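Local structure of regulatory protein of LacI family (Chloroflexus aggregans, 3BBL) at residues S28-E33 with K249-L254; I73-P78 with R95-W100; F88-F93 with W100-V105. The protein probably regulates transcription as a DNA-binding member of the LacI family, with a periplasmic-binding-protein-like core that is likely to sense a small effector. All blocks are in the same frame, centred on the assembly; numbering follows the deposited sequence.

Contact 1: residues S28-E33 with K249-L254; sequences SSMVRE and KCIELL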
loop_
_atom_site.group_PDB
_atom_site.type_symbol
_atom_site.label_atom_id
_atom_site.label_comp_id
_atom_site.label_asym_id
_atom_site.label_seq_id
_atom_site.Cartn_x
_atom_site.Cartn_y
_atom_site.Cartn_z
ATOM N N SER A 28 0.373 -1.096 11.533
ATOM C CA SER A 28 0.768 -2.435 11.965
ATOM C C SER A 28 1.744 -2.304 13.121
ATOM O O SER A 28 1.607 -2.966 14.147
ATOM C CB SER A 28 1.434 -3.208 10.823
ATOM O OG SER A 28 0.500 -3.510 9.807
ATOM N N SER A 29 2.726 -1.433 12.943
ATOM C CA SER A 29 3.730 -1.195 13.961
ATOM C C SER A 29 3.115 -0.693 15.267
ATOM O O SER A 29 3.493 -1.150 16.344
ATOM C CB SER A 29 4.759 -0.189 13.448
ATOM O OG SER A 29 5.706 0.120 14.446
HETATM N N MSE A 30 2.173 0.245 15.183
HETATM C CA MSE A 30 1.537 0.759 16.391
HETATM C C MSE A 30 0.723 -0.332 17.084
HETATM O O MSE A 30 0.808 -0.502 18.300
HETATM C CB MSE A 30 0.645 1.972 16.085
HETATM C CG MSE A 30 1.452 3.184 15.713
HETATM SE SE MSE A 30 0.499 4.910 15.952
HETATM C CE MSE A 30 -0.920 4.562 14.679
ATOM N N VAL A 31 -0.049 -1.085 16.306
ATOM C CA VAL A 31 -0.868 -2.147 16.864
ATOM C C VAL A 31 -0.045 -3.170 17.633
ATOM O O VAL A 31 -0.436 -3.597 18.713
ATOM C CB VAL A 31 -1.664 -2.866 15.765
ATOM C CG1 VAL A 31 -2.316 -4.130 16.324
ATOM C CG2 VAL A 31 -2.726 -1.930 15.212
ATOM N N ARG A 32 1.097 -3.558 17.083
ATOM C CA ARG A 32 1.952 -4.542 17.741
ATOM C C ARG A 32 2.657 -3.982 18.965
ATOM O O ARG A 32 2.859 -4.686 19.946
ATOM C CB ARG A 32 2.986 -5.086 16.760
ATOM C CG ARG A 32 2.365 -5.882 15.643
ATOM C CD ARG A 32 3.401 -6.685 14.889
ATOM N NE ARG A 32 2.821 -7.959 14.489
ATOM C CZ ARG A 32 2.595 -8.970 15.323
ATOM N NH1 ARG A 32 2.911 -8.873 16.606
ATOM N NH2 ARG A 32 2.010 -10.069 14.879
ATOM N N GLU A 33 3.040 -2.714 18.893
ATOM C CA GLU A 33 3.706 -2.050 20.003
ATOM C C GLU A 33 2.738 -1.812 21.151
ATOM O O GLU A 33 3.072 -2.050 22.308
ATOM C CB GLU A 33 4.295 -0.718 19.547
ATOM C CG GLU A 33 5.664 -0.852 18.931
ATOM C CD GLU A 33 6.662 -1.442 19.912
ATOM O OE1 GLU A 33 6.778 -0.898 21.041
ATOM O OE2 GLU A 33 7.322 -2.442 19.548
ATOM N N LYS A 249 7.621 4.575 18.161
ATOM C CA LYS A 249 7.961 5.726 18.988
ATOM C C LYS A 249 6.740 6.540 19.392
ATOM O O LYS A 249 6.696 7.103 20.480
ATOM C CB LYS A 249 8.962 6.631 18.261
ATOM C CG LYS A 249 10.388 6.090 18.199
ATOM C CD LYS A 249 10.972 5.906 19.594
ATOM C CE LYS A 249 12.499 5.860 19.574
ATOM N NZ LYS A 249 13.042 4.782 18.694
ATOM N N CYS A 250 5.745 6.611 18.518
ATOM C CA CYS A 250 4.544 7.361 18.838
ATOM C C CYS A 250 3.824 6.705 20.006
ATOM O O CYS A 250 3.532 7.353 21.015
ATOM C CB CYS A 250 3.606 7.433 17.631
ATOM S SG CYS A 250 4.048 8.674 16.415
ATOM N N ILE A 251 3.538 5.415 19.865
ATOM C CA ILE A 251 2.850 4.667 20.909
ATOM C C ILE A 251 3.630 4.752 22.216
ATOM O O ILE A 251 3.084 5.050 23.273
ATOM C CB ILE A 251 2.699 3.182 20.508
ATOM C CG1 ILE A 251 1.725 3.057 19.333
ATOM C CG2 ILE A 251 2.217 2.360 21.695
ATOM C CD1 ILE A 251 0.309 3.512 19.648
ATOM N N GLU A 252 4.927 4.503 22.116
ATOM C CA GLU A 252 5.827 4.522 23.253
ATOM C C GLU A 252 5.829 5.850 24.000
ATOM O O GLU A 252 5.886 5.881 25.224
ATOM C CB GLU A 252 7.225 4.204 22.755
ATOM C CG GLU A 252 8.235 3.890 23.813
ATOM C CD GLU A 252 9.515 3.363 23.204
ATOM O OE1 GLU A 252 9.464 2.314 22.521
ATOM O OE2 GLU A 252 10.568 4.004 23.401
ATOM N N LEU A 253 5.764 6.948 23.259
ATOM C CA LEU A 253 5.775 8.274 23.863
ATOM C C LEU A 253 4.415 8.644 24.443
ATOM O O LEU A 253 4.332 9.259 25.501
ATOM C CB LEU A 253 6.196 9.316 22.822
ATOM C CG LEU A 253 6.236 10.782 23.258
ATOM C CD1 LEU A 253 7.172 10.941 24.442
ATOM C CD2 LEU A 253 6.703 11.649 22.092
ATOM N N LEU A 254 3.350 8.268 23.746
ATOM C CA LEU A 254 2.003 8.577 24.203
ATOM C C LEU A 254 1.635 7.759 25.435
ATOM O O LEU A 254 0.988 8.261 26.350
ATOM C CB LEU A 254 0.989 8.318 23.087
ATOM C CG LEU A 254 -0.461 8.645 23.445
ATOM C CD1 LEU A 254 -0.569 10.110 23.858
ATOM C CD2 LEU A 254 -1.362 8.358 22.259
#
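I251 and the selenomethionine M30 carry most of this contact. The branch CG1-CD1 of I251 lies against the first part of the M30 chain. CG1 of I251 is 3.6 Å from CB of M30 and equally near its CG. The methyl CD1 of I251 reaches on to SE of M30, at 4.0 Å. CG of M30 lies beside its own backbone N (chi1 -70°), against CG1 of I251. SE of M30 is 4.3 Å from CB of C250. The two side chains M30 and I251 cross obliquely; both are buried, and their touching atoms are carbon and selenium. The other branch of I251, CG2, turns to E33 and sits 4.3 Å from its CB. The methyl meets the backbone C and CB of E33, not its carboxylate. The helical segments 28-33 and 249-254 run 40° apart in direction, their axes 9.0 Å apart at the closest. They lie over the parallel sheet of one lobe of the periplasmic-binding-protein fold. M30 also rests on Y9 and V69, and I251 on I7, so strands 6-9 and 67-70 floor the contact. Nearer the solvent the character changes. OE1 of E33 and OE1 of E252 are 4.4 Å apart, two like charges that would probably repel mildly. R248, one turn before E252, packs against E33 and forms a long, weak ion pair with E252, which may ease that repulsion. Helix 23-36 also faces the second subunit, where W11 of that subunit hydrogen-bonds OG of S28 and P43 of that subunit packs on V31.

Contact 2: residues I73-P78 with R95-W100; sequences INYNDP and RSNPDW
The indole of W100 comes to the backbone of N76 and D77 with its six-membered ring. D77 N lies at the ring edge, near its plane, 3.5 Å from CZ3 of W100. CA of N76 approaches the same CZ3 obliquely. S96 O, from the tryptophan's own segment, meets another part of the edge in plane. The ring of Y75 is likewise met at its edge, where N97 N lies near its plane. The amide of N97 is turned 70° against that ring. Its OD1 accepts a hydrogen bond from N76 N at 2.8 Å. The donor stands above the carbonyl plane and the bond is bent, 135° at the hydrogen. S96 holds the same turn through its hydroxyl. Its OG, anti to the backbone N, gives a short 2.5 Å hydrogen bond to N74 O. CB of S96 also packs on CG2 of I73, at 3.4 Å. Within 73-78 the turn is closed by D77, whose OD1 takes a hydrogen bond from N74 N at 3.1 Å. D77 is also the N-cap of helix 78-85, and its OD2 forms a salt bridge with R79 NE. OH of Y75 hydrogen-bonds N141, and O of I73 hydrogen-bonds R138, both on helix 138-153, which follows strand 128-132 in the other lobe. R95 is paired with D106. Both segments follow the C-terminal ends of parallel strands, 67-70 and 90-93. Loops at this end of the sheet, facing the other lobe, probably border the effector cleft, as in related LacI-family and periplasmic binding proteins.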
loop_
_atom_site.group_PDB
_atom_site.type_symbol
_atom_site.label_atom_id
_atom_site.label_comp_id
_atom_site.label_asym_id
_atom_site.label_seq_id
_atom_site.Cartn_x
_atom_site.Cartn_y
_atom_site.Cartn_z
ATOM N N ILE A 73 -0.124 16.156 9.494
ATOM C CA ILE A 73 -0.114 17.418 10.215
ATOM C C ILE A 73 0.186 18.613 9.326
ATOM O O ILE A 73 1.232 18.674 8.692
ATOM C CB ILE A 73 0.933 17.412 11.347
ATOM C CG1 ILE A 73 0.862 16.097 12.132
ATOM C CG2 ILE A 73 0.706 18.614 12.257
ATOM C CD1 ILE A 73 -0.459 15.860 12.837
ATOM N N ASN A 74 -0.737 19.565 9.293
ATOM C CA ASN A 74 -0.552 20.785 8.512
ATOM C C ASN A 74 -0.133 21.910 9.446
ATOM O O ASN A 74 -0.060 21.717 10.653
ATOM C CB ASN A 74 -1.849 21.177 7.802
ATOM C CG ASN A 74 -2.168 20.270 6.635
ATOM O OD1 ASN A 74 -1.306 20.000 5.792
ATOM N ND2 ASN A 74 -3.409 19.798 6.571
ATOM N N TYR A 75 0.162 23.079 8.891
ATOM C CA TYR A 75 0.535 24.220 9.722
ATOM C C TYR A 75 -0.716 24.619 10.497
ATOM O O TYR A 75 -1.828 24.522 9.971
ATOM C CB TYR A 75 0.991 25.406 8.862
ATOM C CG TYR A 75 2.337 25.246 8.197
ATOM C CD1 TYR A 75 2.443 25.154 6.810
ATOM C CD2 TYR A 75 3.509 25.227 8.950
ATOM C CE1 TYR A 75 3.684 25.054 6.187
ATOM C CE2 TYR A 75 4.757 25.129 8.340
ATOM C CZ TYR A 75 4.834 25.047 6.956
ATOM O OH TYR A 75 6.064 24.970 6.346
ATOM N N ASN A 76 -0.536 25.072 11.735
ATOM C CA ASN A 76 -1.665 25.474 12.578
ATOM C C ASN A 76 -2.763 24.420 12.453
ATOM O O ASN A 76 -3.895 24.729 12.071
ATOM C CB ASN A 76 -2.233 26.831 12.135
ATOM C CG ASN A 76 -1.171 27.904 12.010
ATOM O OD1 ASN A 76 -0.321 28.064 12.886
ATOM N ND2 ASN A 76 -1.226 28.659 10.914
ATOM N N ASP A 77 -2.423 23.173 12.757
ATOM C CA ASP A 77 -3.392 22.098 12.655
ATOM C C ASP A 77 -4.479 22.271 13.716
ATOM O O ASP A 77 -4.196 22.294 14.917
ATOM C CB ASP A 77 -2.702 20.744 12.834
ATOM C CG ASP A 77 -3.499 19.602 12.227
ATOM O OD1 ASP A 77 -3.237 19.244 11.056
ATOM O OD2 ASP A 77 -4.397 19.071 12.915
ATOM N N PRO A 78 -5.743 22.399 13.282
ATOM C CA PRO A 78 -6.847 22.568 14.233
ATOM C C PRO A 78 -6.951 21.438 15.273
ATOM O O PRO A 78 -7.299 21.678 16.430
ATOM C CB PRO A 78 -8.076 22.667 13.323
ATOM C CG PRO A 78 -7.676 21.889 12.104
ATOM C CD PRO A 78 -6.245 22.318 11.898
ATOM N N ARG A 95 5.685 17.578 12.631
ATOM C CA ARG A 95 5.669 18.898 13.257
ATOM C C ARG A 95 4.617 19.829 12.655
ATOM O O ARG A 95 3.985 19.505 11.650
ATOM C CB ARG A 95 7.052 19.539 13.130
ATOM C CG ARG A 95 8.128 18.853 13.949
ATOM C CD ARG A 95 9.495 18.994 13.302
ATOM N NE ARG A 95 9.568 18.240 12.052
ATOM C CZ ARG A 95 10.653 18.152 11.292
ATOM N NH1 ARG A 95 11.764 18.776 11.650
ATOM N NH2 ARG A 95 10.630 17.427 10.181
ATOM N N SER A 96 4.435 20.986 13.287
ATOM C CA SER A 96 3.478 21.987 12.830
ATOM C C SER A 96 3.794 23.327 13.486
ATOM O O SER A 96 3.758 23.447 14.711
ATOM C CB SER A 96 2.055 21.566 13.187
ATOM O OG SER A 96 1.126 22.541 12.754
ATOM N N ASN A 97 4.101 24.337 12.677
ATOM C CA ASN A 97 4.435 25.652 13.220
ATOM C C ASN A 97 5.675 25.588 14.111
ATOM O O ASN A 97 5.641 25.014 15.204
ATOM C CB ASN A 97 3.267 26.212 14.028
ATOM C CG ASN A 97 2.322 27.037 13.188
ATOM O OD1 ASN A 97 1.743 26.545 12.218
ATOM N ND2 ASN A 97 2.158 28.305 13.556
ATOM N N PRO A 98 6.780 26.195 13.656
ATOM C CA PRO A 98 8.058 26.235 14.371
ATOM C C PRO A 98 7.998 26.214 15.902
ATOM O O PRO A 98 8.090 25.149 16.508
ATOM C CB PRO A 98 8.706 27.494 13.812
ATOM C CG PRO A 98 8.327 27.398 12.362
ATOM C CD PRO A 98 6.851 27.008 12.425
ATOM N N ASP A 99 7.845 27.374 16.533
ATOM C CA ASP A 99 7.816 27.401 17.993
ATOM C C ASP A 99 6.478 27.047 18.647
ATOM O O ASP A 99 6.128 27.589 19.697
ATOM C CB ASP A 99 8.341 28.750 18.528
ATOM C CG ASP A 99 7.556 29.942 18.015
ATOM O OD1 ASP A 99 6.335 30.011 18.273
ATOM O OD2 ASP A 99 8.168 30.813 17.358
ATOM N N TRP A 100 5.731 26.139 18.024
ATOM C CA TRP A 100 4.467 25.686 18.601
ATOM C C TRP A 100 4.905 24.467 19.405
ATOM O O TRP A 100 5.601 23.598 18.872
ATOM C CB TRP A 100 3.471 25.277 17.509
ATOM C CG TRP A 100 2.027 25.552 17.879
ATOM C CD1 TRP A 100 1.576 26.318 18.924
ATOM C CD2 TRP A 100 0.855 25.122 17.163
ATOM N NE1 TRP A 100 0.202 26.386 18.900
ATOM C CE2 TRP A 100 -0.264 25.657 17.843
ATOM C CE3 TRP A 100 0.645 24.321 16.033
ATOM C CZ2 TRP A 100 -1.577 25.436 17.402
ATOM C CZ3 TRP A 100 -0.662 24.103 15.598
ATOM C CH2 TRP A 100 -1.754 24.650 16.290
#

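Contact 3: residues F88-F93 with W100-V105; sequences FPFVAF and WDFAWV
F90 and F102 both hold CG between the backbone N and the carbonyl carbon (chi1 80° and 57°), the crowded position for a ring. With both rings so turned at their roots, CZ of F90 lies 3.8 Å from CB of F102, the two side chains crossing at about a right angle. CE1 of F102 goes on to CB of A92, at 3.6 Å. The backbones form two neighbouring parallel strands, 90-93 and 104-107, in the sheet of one lobe of the periplasmic-binding-protein fold. A92 N donates to A103 O at 3.1 Å, and A92 O accepts from V105 N at 2.9 Å. A92 thus brackets W104, the usual parallel pattern. V91 and V105 meet on the face towards helix 243-258, CG1 of V91 lying 4.1 Å from CG2 of V105. L254 covers V91 there, and I257 touches A103. F93 ends the strand, its CG anti to the backbone N. Its ring edge meets V105 O in plane, CD2 being 3.3 Å from that oxygen, while F26 stacks on the ring. An alanine at F93 would probably leave F26 without its stacking mate and open a gap beside V105 O. On the other face CB of A92 and CB of W104 are 4.3 Å apart, and the indole of W104 stacks with H267. At the strand end CA of F93 makes a CH...O contact with V105 O, at 3.1 Å.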
loop_
_atom_site.group_PDB
_atom_site.type_symbol
_atom_site.label_atom_id
_atom_site.label_comp_id
_atom_site.label_asym_id
_atom_site.label_seq_id
_atom_site.Cartn_x
_atom_site.Cartn_y
_atom_site.Cartn_z
ATOM N N PHE A 88 -5.563 17.202 26.654
ATOM C CA PHE A 88 -5.707 15.757 26.464
ATOM C C PHE A 88 -4.449 15.158 25.824
ATOM O O PHE A 88 -3.880 15.734 24.899
ATOM C CB PHE A 88 -6.922 15.454 25.584
ATOM C CG PHE A 88 -7.441 14.055 25.738
ATOM C CD1 PHE A 88 -8.148 13.686 26.880
ATOM C CD2 PHE A 88 -7.201 13.098 24.764
ATOM C CE1 PHE A 88 -8.607 12.382 27.050
ATOM C CE2 PHE A 88 -7.655 11.789 24.923
ATOM C CZ PHE A 88 -8.359 11.430 26.068
ATOM N N PRO A 89 -4.010 13.980 26.301
ATOM C CA PRO A 89 -2.813 13.305 25.777
ATOM C C PRO A 89 -2.846 13.010 24.275
ATOM O O PRO A 89 -3.840 12.501 23.744
ATOM C CB PRO A 89 -2.753 12.014 26.592
ATOM C CG PRO A 89 -3.489 12.358 27.853
ATOM C CD PRO A 89 -4.648 13.163 27.345
ATOM N N PHE A 90 -1.749 13.327 23.597
ATOM C CA PHE A 90 -1.653 13.075 22.170
ATOM C C PHE A 90 -0.228 13.248 21.700
ATOM O O PHE A 90 0.553 13.985 22.298
ATOM C CB PHE A 90 -2.573 14.019 21.387
ATOM C CG PHE A 90 -2.011 15.400 21.179
ATOM C CD1 PHE A 90 -1.186 15.676 20.090
ATOM C CD2 PHE A 90 -2.323 16.433 22.059
ATOM C CE1 PHE A 90 -0.682 16.969 19.878
ATOM C CE2 PHE A 90 -1.828 17.725 21.859
ATOM C CZ PHE A 90 -1.006 17.995 20.767
ATOM N N VAL A 91 0.106 12.540 20.632
ATOM C CA VAL A 91 1.421 12.627 20.019
ATOM C C VAL A 91 1.153 12.843 18.544
ATOM O O VAL A 91 0.337 12.143 17.948
ATOM C CB VAL A 91 2.231 11.328 20.189
ATOM C CG1 VAL A 91 3.466 11.371 19.304
ATOM C CG2 VAL A 91 2.643 11.155 21.634
ATOM N N ALA A 92 1.812 13.832 17.961
ATOM C CA ALA A 92 1.636 14.101 16.540
ATOM C C ALA A 92 2.785 13.480 15.756
ATOM O O ALA A 92 3.940 13.563 16.163
ATOM C CB ALA A 92 1.586 15.603 16.289
ATOM N N PHE A 93 2.458 12.815 14.655
ATOM C CA PHE A 93 3.479 12.234 13.792
ATOM C C PHE A 93 3.704 13.314 12.736
ATOM O O PHE A 93 3.068 13.306 11.679
ATOM C CB PHE A 93 2.975 10.955 13.119
ATOM C CG PHE A 93 3.950 10.358 12.131
ATOM C CD1 PHE A 93 3.503 9.542 11.097
ATOM C CD2 PHE A 93 5.318 10.601 12.236
ATOM C CE1 PHE A 93 4.395 8.982 10.189
ATOM C CE2 PHE A 93 6.219 10.042 11.327
ATOM C CZ PHE A 93 5.752 9.230 10.301
ATOM N N TRP A 100 5.731 26.139 18.024
ATOM C CA TRP A 100 4.467 25.686 18.601
ATOM C C TRP A 100 4.905 24.467 19.405
ATOM O O TRP A 100 5.601 23.598 18.872
ATOM C CB TRP A 100 3.471 25.277 17.509
ATOM C CG TRP A 100 2.027 25.552 17.879
ATOM C CD1 TRP A 100 1.576 26.318 18.924
ATOM C CD2 TRP A 100 0.855 25.122 17.163
ATOM N NE1 TRP A 100 0.202 26.386 18.900
ATOM C CE2 TRP A 100 -0.264 25.657 17.843
ATOM C CE3 TRP A 100 0.645 24.321 16.033
ATOM C CZ2 TRP A 100 -1.577 25.436 17.402
ATOM C CZ3 TRP A 100 -0.662 24.103 15.598
ATOM C CH2 TRP A 100 -1.754 24.650 16.290
ATOM N N ASP A 101 4.514 24.398 20.675
ATOM C CA ASP A 101 4.941 23.290 21.527
ATOM C C ASP A 101 3.940 22.170 21.812
ATOM O O ASP A 101 2.777 22.421 22.130
ATOM C CB ASP A 101 5.456 23.839 22.858
ATOM C CG ASP A 101 5.910 22.741 23.806
ATOM O OD1 ASP A 101 6.813 21.963 23.416
ATOM O OD2 ASP A 101 5.366 22.656 24.932
ATOM N N PHE A 102 4.426 20.933 21.708
ATOM C CA PHE A 102 3.638 19.725 21.965
ATOM C C PHE A 102 4.492 18.491 21.697
ATOM O O PHE A 102 5.604 18.606 21.181
ATOM C CB PHE A 102 2.377 19.699 21.091
ATOM C CG PHE A 102 2.652 19.780 19.618
ATOM C CD1 PHE A 102 2.816 18.628 18.863
ATOM C CD2 PHE A 102 2.736 21.015 18.982
ATOM C CE1 PHE A 102 3.058 18.704 17.491
ATOM C CE2 PHE A 102 2.978 21.102 17.616
ATOM C CZ PHE A 102 3.137 19.944 16.868
ATOM N N ALA A 103 3.988 17.316 22.059
ATOM C CA ALA A 103 4.731 16.077 21.849
ATOM C C ALA A 103 4.639 15.600 20.400
ATOM O O ALA A 103 3.558 15.579 19.812
ATOM C CB ALA A 103 4.215 14.993 22.783
ATOM N N TRP A 104 5.776 15.222 19.823
ATOM C CA TRP A 104 5.776 14.737 18.453
ATOM C C TRP A 104 6.940 13.858 18.044
ATOM O O TRP A 104 8.016 13.874 18.652
ATOM C CB TRP A 104 5.677 15.901 17.452
ATOM C CG TRP A 104 6.760 16.967 17.547
ATOM C CD1 TRP A 104 6.617 18.230 18.050
ATOM C CD2 TRP A 104 8.115 16.878 17.078
ATOM N NE1 TRP A 104 7.792 18.934 17.919
ATOM C CE2 TRP A 104 8.726 18.131 17.329
ATOM C CE3 TRP A 104 8.871 15.866 16.472
ATOM C CZ2 TRP A 104 10.058 18.396 16.991
ATOM C CZ3 TRP A 104 10.200 16.132 16.135
ATOM C CH2 TRP A 104 10.776 17.389 16.399
ATOM N N VAL A 105 6.682 13.078 17.001
ATOM C CA VAL A 105 7.663 12.205 16.391
ATOM C C VAL A 105 7.599 12.592 14.916
ATOM O O VAL A 105 6.512 12.751 14.361
ATOM C CB VAL A 105 7.288 10.715 16.528
ATOM C CG1 VAL A 105 8.304 9.858 15.781
ATOM C CG2 VAL A 105 7.240 10.312 17.998
#

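From the N terminus, helix 23-36 supplies the first half of contact 1, whose partner on helix 243-258 comes only after the chain has built the other lobe and returned. Contacts 2 and 3 both fall within this long loop. They cross each other: 73-78 comes first, then 88-93, then 95-100, then 100-105, and W100 is shared. Contact 2 closes a short loop round helix 78-85 and strand 90-93; contact 3 closes a shorter one without a helix. I73 CG1 touches F93 O, joining contacts 2 and 3. L254 and C250 rest on V91 and V105, joining contacts 1 and 3. Contacts 1 and 2 stay about 9 Å apart at their nearest atoms.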